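Local coordinates for Uly1 (Catenovulum maritimum, PDB 7DRQ), which probably cleaves the green-algal polysaccharide ulvan by an eliminative lyase reaction, as a calcium-binding member of polysaccharide lyase family 24, at residues A[222-228]-A[259-263]; A[362-366]-A[375-379]. One frame throughout, in Å; residues are numbered along the deposited sequence.

Contact 1 (A[222-228]-A[259-263]); sequences SSHDGRV and NWSIY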
loop_
_atom_site.group_PDB
_atom_site.type_symbol
_atom_site.label_atom_id
_atom_site.label_comp_id
_atom_site.label_asym_id
_atom_site.label_seq_id
_atom_site.Cartn_x
_atom_site.Cartn_y
_atom_site.Cartn_z
ATOM N N SER A 222 -16.423 1.321 -3.789
ATOM C CA SER A 222 -16.498 -0.098 -4.105
ATOM C C SER A 222 -15.764 -0.363 -5.409
ATOM O O SER A 222 -15.321 0.561 -6.095
ATOM C CB SER A 222 -17.954 -0.545 -4.232
ATOM O OG SER A 222 -18.489 -0.055 -5.449
ATOM N N SER A 223 -15.685 -1.646 -5.776
ATOM C CA SER A 223 -15.122 -2.023 -7.067
ATOM C C SER A 223 -15.999 -1.618 -8.249
ATOM O O SER A 223 -15.541 -1.725 -9.393
ATOM C CB SER A 223 -14.876 -3.534 -7.103
ATOM O OG SER A 223 -16.113 -4.223 -7.118
ATOM N N HIS A 224 -17.234 -1.163 -8.020
ATOM C CA HIS A 224 -18.071 -0.635 -9.098
ATOM C C HIS A 224 -18.140 0.885 -9.117
ATOM O O HIS A 224 -18.578 1.456 -10.120
ATOM C CB HIS A 224 -19.491 -1.198 -9.001
ATOM C CG HIS A 224 -19.555 -2.672 -9.216
ATOM N ND1 HIS A 224 -19.829 -3.233 -10.444
ATOM C CD2 HIS A 224 -19.371 -3.703 -8.361
ATOM C CE1 HIS A 224 -19.803 -4.552 -10.335
ATOM N NE2 HIS A 224 -19.540 -4.859 -9.080
ATOM N N ASP A 225 -17.699 1.547 -8.046
ATOM C CA ASP A 225 -17.832 3.000 -7.917
ATOM C C ASP A 225 -16.807 3.403 -6.853
ATOM O O ASP A 225 -17.105 3.379 -5.659
ATOM C CB ASP A 225 -19.243 3.396 -7.518
ATOM C CG ASP A 225 -19.494 4.897 -7.592
ATOM O OD1 ASP A 225 -18.744 5.619 -8.280
ATOM O OD2 ASP A 225 -20.468 5.362 -6.956
ATOM N N GLY A 226 -15.601 3.726 -7.299
ATOM C CA GLY A 226 -14.497 3.951 -6.378
ATOM C C GLY A 226 -13.652 5.141 -6.784
ATOM O O GLY A 226 -13.492 5.443 -7.966
ATOM N N ARG A 227 -13.083 5.806 -5.778
ATOM C CA ARG A 227 -12.214 6.951 -6.014
ATOM C C ARG A 227 -11.010 6.867 -5.094
ATOM O O ARG A 227 -11.014 6.144 -4.093
ATOM C CB ARG A 227 -12.937 8.293 -5.792
ATOM C CG ARG A 227 -13.489 8.500 -4.388
ATOM C CD ARG A 227 -13.929 9.958 -4.198
ATOM N NE ARG A 227 -14.652 10.154 -2.939
ATOM C CZ ARG A 227 -15.654 11.010 -2.781
ATOM N NH1 ARG A 227 -16.054 11.757 -3.797
ATOM N NH2 ARG A 227 -16.247 11.123 -1.601
ATOM N N VAL A 228 -9.967 7.602 -5.461
ATOM C CA VAL A 228 -8.847 7.877 -4.569
ATOM C C VAL A 228 -9.090 9.230 -3.919
ATOM O O VAL A 228 -9.403 10.212 -4.612
ATOM C CB VAL A 228 -7.510 7.856 -5.325
ATOM C CG1 VAL A 228 -6.397 8.449 -4.454
ATOM C CG2 VAL A 228 -7.154 6.405 -5.705
ATOM N N ASN A 259 -20.252 4.507 -14.109
ATOM C CA ASN A 259 -19.381 4.528 -12.942
ATOM C C ASN A 259 -18.151 3.657 -13.188
ATOM O O ASN A 259 -18.180 2.719 -13.980
ATOM C CB ASN A 259 -20.125 4.012 -11.710
ATOM C CG ASN A 259 -21.221 4.955 -11.237
ATOM O OD1 ASN A 259 -21.317 6.109 -11.673
ATOM N ND2 ASN A 259 -22.062 4.454 -10.344
ATOM N N TRP A 260 -17.056 3.966 -12.485
ATOM C CA TRP A 260 -15.860 3.129 -12.563
ATOM C C TRP A 260 -15.153 3.167 -11.219
ATOM O O TRP A 260 -15.522 3.930 -10.327
ATOM C CB TRP A 260 -14.922 3.573 -13.697
ATOM C CG TRP A 260 -14.502 5.033 -13.687
ATOM C CD1 TRP A 260 -15.268 6.118 -14.031
ATOM C CD2 TRP A 260 -13.213 5.557 -13.326
ATOM N NE1 TRP A 260 -14.534 7.278 -13.908
ATOM C CE2 TRP A 260 -13.273 6.961 -13.472
ATOM C CE3 TRP A 260 -12.020 4.976 -12.891
ATOM C CZ2 TRP A 260 -12.178 7.787 -13.210
ATOM C CZ3 TRP A 260 -10.936 5.806 -12.621
ATOM C CH2 TRP A 260 -11.025 7.190 -12.775
ATOM N N SER A 261 -14.147 2.301 -11.068
ATOM C CA SER A 261 -13.334 2.222 -9.861
ATOM C C SER A 261 -11.861 2.263 -10.251
ATOM O O SER A 261 -11.486 1.939 -11.380
ATOM C CB SER A 261 -13.639 0.947 -9.063
ATOM O OG SER A 261 -13.096 1.044 -7.753
ATOM N N ILE A 262 -11.019 2.651 -9.304
ATOM C CA ILE A 262 -9.651 3.057 -9.604
ATOM C C ILE A 262 -8.687 2.166 -8.831
ATOM O O ILE A 262 -8.851 1.957 -7.624
ATOM C CB ILE A 262 -9.441 4.553 -9.289
ATOM C CG1 ILE A 262 -7.989 4.982 -9.534
ATOM C CG2 ILE A 262 -9.911 4.891 -7.856
ATOM C CD1 ILE A 262 -7.840 6.500 -9.605
ATOM N N TYR A 263 -7.705 1.610 -9.545
ATOM C CA TYR A 263 -6.770 0.619 -9.013
ATOM C C TYR A 263 -5.367 1.163 -9.249
ATOM O O TYR A 263 -4.820 1.023 -10.346
ATOM C CB TYR A 263 -6.972 -0.747 -9.684
ATOM C CG TYR A 263 -8.243 -1.415 -9.228
ATOM C CD1 TYR A 263 -9.476 -1.014 -9.729
ATOM C CD2 TYR A 263 -8.217 -2.426 -8.275
ATOM C CE1 TYR A 263 -10.646 -1.609 -9.295
ATOM C CE2 TYR A 263 -9.383 -3.027 -7.838
ATOM C CZ TYR A 263 -10.590 -2.610 -8.350
ATOM O OH TYR A 263 -11.750 -3.194 -7.919
HETATM O O HOH W 1 -18.372 0.155 -12.605
HETATM O O HOH W 2 -21.879 1.587 -9.636
HETATM O O HOH W 3 -17.672 6.369 -10.742
#

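Contact 2 (A[362-366]-A[375-379]); sequences IGQTN and KKVYS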
loop_
_atom_site.group_PDB
_atom_site.type_symbol
_atom_site.label_atom_id
_atom_site.label_comp_id
_atom_site.label_asym_id
_atom_site.label_seq_id
_atom_site.Cartn_x
_atom_site.Cartn_y
_atom_site.Cartn_z
ATOM N N ILE A 362 4.684 -0.343 -15.260
ATOM C CA ILE A 362 4.700 -1.766 -15.564
ATOM C C ILE A 362 3.313 -2.346 -15.308
ATOM O O ILE A 362 2.518 -1.804 -14.537
ATOM C CB ILE A 362 5.763 -2.529 -14.747
ATOM C CG1 ILE A 362 5.481 -2.419 -13.252
ATOM C CG2 ILE A 362 7.157 -2.003 -15.079
ATOM C CD1 ILE A 362 6.340 -3.357 -12.416
ATOM N N GLY A 363 3.037 -3.462 -15.977
ATOM C CA GLY A 363 1.755 -4.127 -15.841
ATOM C C GLY A 363 1.880 -5.603 -16.148
ATOM O O GLY A 363 2.834 -6.049 -16.794
ATOM N N GLN A 364 0.898 -6.359 -15.669
ATOM C CA GLN A 364 0.732 -7.761 -16.034
ATOM C C GLN A 364 -0.639 -7.918 -16.675
ATOM O O GLN A 364 -1.662 -7.607 -16.056
ATOM C CB GLN A 364 0.861 -8.695 -14.835
ATOM C CG GLN A 364 0.816 -10.158 -15.268
ATOM C CD GLN A 364 0.854 -11.133 -14.114
ATOM O OE1 GLN A 364 1.269 -10.789 -13.003
ATOM N NE2 GLN A 364 0.436 -12.371 -14.377
ATOM N N THR A 365 -0.656 -8.398 -17.910
ATOM C CA THR A 365 -1.884 -8.543 -18.684
ATOM C C THR A 365 -2.019 -10.009 -19.068
ATOM O O THR A 365 -1.188 -10.529 -19.819
ATOM C CB THR A 365 -1.840 -7.647 -19.923
ATOM O OG1 THR A 365 -1.666 -6.284 -19.509
ATOM C CG2 THR A 365 -3.147 -7.771 -20.753
ATOM N N ASN A 366 -3.056 -10.674 -18.564
ATOM C CA ASN A 366 -3.195 -12.115 -18.747
ATOM C C ASN A 366 -4.280 -12.437 -19.765
ATOM O O ASN A 366 -5.307 -11.752 -19.831
ATOM C CB ASN A 366 -3.528 -12.807 -17.426
ATOM C CG ASN A 366 -2.485 -12.550 -16.367
ATOM O OD1 ASN A 366 -1.286 -12.590 -16.646
ATOM N ND2 ASN A 366 -2.929 -12.268 -15.150
ATOM N N LYS A 375 -1.868 -17.265 -20.675
ATOM C CA LYS A 375 -0.730 -16.488 -21.135
ATOM C C LYS A 375 -0.589 -15.284 -20.217
ATOM O O LYS A 375 -1.590 -14.657 -19.861
ATOM C CB LYS A 375 -0.920 -16.048 -22.592
ATOM C CG LYS A 375 0.164 -15.138 -23.114
ATOM C CD LYS A 375 -0.180 -14.658 -24.512
ATOM C CE LYS A 375 0.886 -15.048 -25.501
ATOM N NZ LYS A 375 0.356 -14.986 -26.898
ATOM N N LYS A 376 0.645 -14.980 -19.824
ATOM C CA LYS A 376 0.952 -13.826 -18.985
ATOM C C LYS A 376 1.862 -12.889 -19.763
ATOM O O LYS A 376 2.943 -13.294 -20.205
ATOM C CB LYS A 376 1.626 -14.253 -17.677
ATOM C CG LYS A 376 0.825 -15.246 -16.842
ATOM C CD LYS A 376 1.636 -15.697 -15.624
ATOM C CE LYS A 376 0.833 -16.587 -14.691
ATOM N NZ LYS A 376 1.578 -16.874 -13.421
ATOM N N VAL A 377 1.431 -11.645 -19.934
ATOM C CA VAL A 377 2.214 -10.649 -20.654
ATOM C C VAL A 377 2.623 -9.570 -19.664
ATOM O O VAL A 377 1.765 -8.930 -19.043
ATOM C CB VAL A 377 1.430 -10.036 -21.822
ATOM C CG1 VAL A 377 2.292 -9.003 -22.529
ATOM C CG2 VAL A 377 0.940 -11.132 -22.778
ATOM N N TYR A 378 3.926 -9.350 -19.521
ATOM C CA TYR A 378 4.429 -8.270 -18.679
ATOM C C TYR A 378 4.855 -7.108 -19.565
ATOM O O TYR A 378 5.534 -7.315 -20.573
ATOM C CB TYR A 378 5.592 -8.757 -17.810
ATOM C CG TYR A 378 5.198 -9.927 -16.941
ATOM C CD1 TYR A 378 4.654 -9.723 -15.678
ATOM C CD2 TYR A 378 5.343 -11.238 -17.395
ATOM C CE1 TYR A 378 4.273 -10.790 -14.888
ATOM C CE2 TYR A 378 4.968 -12.305 -16.612
ATOM C CZ TYR A 378 4.438 -12.079 -15.362
ATOM O OH TYR A 378 4.066 -13.151 -14.585
ATOM N N SER A 379 4.447 -5.889 -19.206
ATOM C CA SER A 379 4.768 -4.724 -20.023
ATOM C C SER A 379 5.560 -3.705 -19.220
ATOM O O SER A 379 5.410 -3.581 -18.003
ATOM C CB SER A 379 3.509 -4.032 -20.601
ATOM O OG SER A 379 2.572 -3.710 -19.583
HETATM O O HOH W 4 0.915 -14.405 -12.262
HETATM O O HOH W 5 1.009 -5.986 -19.355
#

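Contact 1 (A[222-228]-A[259-263])
This is a blade-to-blade contact in a beta-propeller: the turn and start of strand 225-234, third strand of the 201-245 sheet, meet the start of strand 261-269, which opens the next sheet. The geometry excludes ordinary sheet pairing. The short strand axes approach to 4.8 Å but run at 48°, and a single direct backbone hydrogen bond crosses, from G226 N to W260 O (3.0 Å, 169° at the hydrogen). D225 CA adds a CA-H...O contact to W260 O at 3.5 Å. The tight turn is closed by S222 N to D225 O (2.9 Å) and fixed by an ST turn, H224 N to S222 OG at 3.1 Å. Closeness peaks at G226, whose CA lies 4.1 Å from S261 CA; a beta carbon there would fall 2.3 Å from S261 OG, a clash. S261 OG itself lies 2.8 Å from S222 O, although its proton has another acceptor within reach. A water-mediated link fills the margin: one water lies 2.8 Å from D225 OD1 and 3.0 Å from W260 N, while D225 OD1 also accepts from G250 N. W260, whose CA-CB bond points away from 222-228, donates from NE1 to V320 O, between strands 307-308 and 326-328. On the buried side, I262 packs on V228 of the 201-245 sheet, with I262 CG2 3.8 Å from V228 CG2.

Contact 2 (A[362-366]-A[375-379])
Side chains alternate between two faces of this strand pair, and their rotamers decide which ends meet. On the face of Q364, N366, K376 and Y378, Q364 is fully extended (chi1 and chi2 both t), which lifts its amide off the sheet, to the level where Q364 NE2 donates to N366 OD1 at 2.9 Å (150° at the hydrogen). N366 adopts m, turning its carbonyl back so that N366 OD1 also lies 3.4 Å from K376 CG. K376 starts in m and then runs t to its end, so that one water bridges K376 NZ (2.8 Å) and Q364 NE2 (3.0 Å), while the aliphatic K376 CD lies 3.7 Å from Q364 NE2. The m rotamer of Y378 brings its ring beside the glutamine, with Y378 CE1 3.5 Å from Q364 CD. The backbone beneath is an antiparallel beta hairpin, 359-369 with 372-383, inside one propeller blade: the axes lie 4.6 Å apart at 159°, and G363-S379 and T365-V377 are hydrogen-bonded pairs alternating with the non-hydrogen-bonded Q364-Y378 and N366-K376. The shortest of the four bonds is T365 N to V377 O, 2.7 Å and 173°. On the other face, T365 (m) and S379 (p) place OG1 and OG beside a common water, 2.7 Å from T365 OG1 and 2.8 Å from S379 OG, which also donates to V377 O at 3.1 Å. G363 has no side chain there, and this water occupies the neighbouring space. V377 (t) stands across from T365, with V377 CB 4.5 Å from T365 CB.

Contact 1 joins two consecutive blades, whereas contact 2 lies wholly within the sheet that follows them in sequence; they share no strand, and their centres are 22 Å apart, nearest atoms about 9 Å. Both are partly buried and cover similar areas (425 and 417 Å²), and contact 1 lies nearer the centre of the chain (16 against 20 Å). Both use water: in contact 1, across skewed strands with one direct backbone bond and a close approach at G226; in contact 2, mainly between side-chain ends beside four backbone bonds. Each approaches the second calcium site without ligating it: W260 is about 8 Å from L283, and T365 about 7 Å from F287, between side chains.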